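Lipolytic protein G-D-S-L family (Chitinophaga pinensis, PDB 4Q7Q) is a possible lipase of the GDSL family, probably hydrolysing ester bonds, although its substrate has not been established. Local coordinates at residues Tyr223-Pro226 against Pro227-Asn231. Numbering follows the deposited sequence.
Sequences YPYP and PAAVN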
loop_
_atom_site.group_PDB
_atom_site.type_symbol
_atom_site.label_atom_id
_atom_site.label_comp_id
_atom_site.label_asym_id
_atom_site.label_seq_id
_atom_site.Cartn_x
_atom_site.Cartn_y
_atom_site.Cartn_z
ATOM N N TYR A 223 -4.380 16.747 16.335
ATOM C CA TYR A 223 -4.319 15.711 15.306
ATOM C C TYR A 223 -5.612 15.729 14.505
ATOM O O TYR A 223 -6.695 15.632 15.074
ATOM C CB TYR A 223 -4.093 14.335 15.923
ATOM C CG TYR A 223 -3.913 13.260 14.874
ATOM C CD1 TYR A 223 -2.759 13.211 14.090
ATOM C CD2 TYR A 223 -4.896 12.302 14.652
ATOM C CE1 TYR A 223 -2.590 12.241 13.123
ATOM C CE2 TYR A 223 -4.734 11.325 13.683
ATOM C CZ TYR A 223 -3.577 11.300 12.926
ATOM O OH TYR A 223 -3.413 10.335 11.959
ATOM N N PRO A 224 -5.504 15.887 13.179
ATOM C CA PRO A 224 -6.696 16.201 12.381
ATOM C C PRO A 224 -7.580 14.999 12.027
ATOM O O PRO A 224 -8.634 15.188 11.413
ATOM C CB PRO A 224 -6.103 16.818 11.114
ATOM C CG PRO A 224 -4.763 16.148 10.982
ATOM C CD PRO A 224 -4.262 15.994 12.394
ATOM N N TYR A 225 -7.179 13.794 12.415
ATOM C CA TYR A 225 -8.006 12.614 12.165
ATOM C C TYR A 225 -8.397 11.881 13.452
ATOM O O TYR A 225 -7.864 10.814 13.743
ATOM C CB TYR A 225 -7.279 11.652 11.218
ATOM C CG TYR A 225 -7.083 12.168 9.810
ATOM C CD1 TYR A 225 -8.115 12.802 9.125
ATOM C CD2 TYR A 225 -5.866 12.008 9.161
ATOM C CE1 TYR A 225 -7.939 13.262 7.831
ATOM C CE2 TYR A 225 -5.674 12.464 7.861
ATOM C CZ TYR A 225 -6.713 13.095 7.201
ATOM O OH TYR A 225 -6.533 13.542 5.911
ATOM N N PRO A 226 -9.336 12.449 14.228
ATOM C CA PRO A 226 -9.833 11.753 15.418
ATOM C C PRO A 226 -10.556 10.468 15.005
ATOM O O PRO A 226 -10.780 10.275 13.810
ATOM C CB PRO A 226 -10.802 12.771 16.034
ATOM C CG PRO A 226 -11.229 13.625 14.902
ATOM C CD PRO A 226 -10.027 13.730 14.010
ATOM N N PRO A 227 -10.886 9.586 15.967
ATOM C CA PRO A 227 -11.545 8.314 15.645
ATOM C C PRO A 227 -12.750 8.434 14.707
ATOM O O PRO A 227 -12.913 7.585 13.829
ATOM C CB PRO A 227 -11.993 7.809 17.016
ATOM C CG PRO A 227 -10.942 8.321 17.937
ATOM C CD PRO A 227 -10.557 9.679 17.402
ATOM N N ALA A 228 -13.561 9.473 14.880
ATOM C CA ALA A 228 -14.756 9.668 14.062
ATOM C C ALA A 228 -14.437 9.879 12.580
ATOM O O ALA A 228 -15.325 9.786 11.733
ATOM C CB ALA A 228 -15.573 10.835 14.596
ATOM N N ALA A 229 -13.178 10.166 12.268
ATOM C CA ALA A 229 -12.779 10.445 10.889
ATOM C C ALA A 229 -12.458 9.183 10.090
ATOM O O ALA A 229 -12.318 9.240 8.873
ATOM C CB ALA A 229 -11.593 11.413 10.859
ATOM N N VAL A 230 -12.345 8.050 10.775
ATOM C CA VAL A 230 -11.947 6.804 10.121
ATOM C C VAL A 230 -12.971 6.374 9.072
ATOM O O VAL A 230 -14.165 6.365 9.324
ATOM C CB VAL A 230 -11.742 5.671 11.148
ATOM C CG1 VAL A 230 -11.433 4.355 10.451
ATOM C CG2 VAL A 230 -10.623 6.033 12.114
ATOM N N ASN A 231 -12.504 6.039 7.876
ATOM C CA ASN A 231 -13.381 5.410 6.895
ATOM C C ASN A 231 -12.653 4.220 6.260
ATOM O O ASN A 231 -12.585 3.155 6.870
ATOM C CB ASN A 231 -13.885 6.416 5.861
ATOM C CG ASN A 231 -15.064 5.889 5.061
ATOM O OD1 ASN A 231 -15.296 4.685 4.999
ATOM N ND2 ASN A 231 -15.819 6.795 4.450
#
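With CG of Tyr225 set beside its backbone N and opposite the carbonyl carbon (chi1 -67°), the ring runs past Ala229, whose CB meets CD1 of Tyr225 obliquely at 4.1 Å. The same methyl lies 4.0 Å from CA of Tyr225 and 4.2 Å from CD of Pro226. Pro226 is extended, whereas Pro227, at phi -48° and psi -39°, starts the short 3-10 turn 227-229. The turn folds back on Pro226 O, which receives Ala229 N at 2.9 Å; the N-H points well at the oxygen, but from above the carbonyl plane. A second backbone bond, Val230 N to Pro227 O at 3.1 Å, continues the winding. At the Pro-Pro junction CB of Pro226 comes within 3.4 Å of CD of Pro227, a close approach set by the trans peptide between them. Outside the turn, Tyr225 OH is hydrogen-bonded to Asp134 O, Tyr225 O to Arg28 NH1, and Ala229 pairs through its backbone with Lys191. Pro226-Ala229 is thus a type I beta turn running into a 3-10 turn, with proline well suited to its second position: the ring already holds phi near the value needed, an N-H there would have no acceptor within the turn, and the Ala229 methyl packs back against Tyr225 and the Pro226 ring.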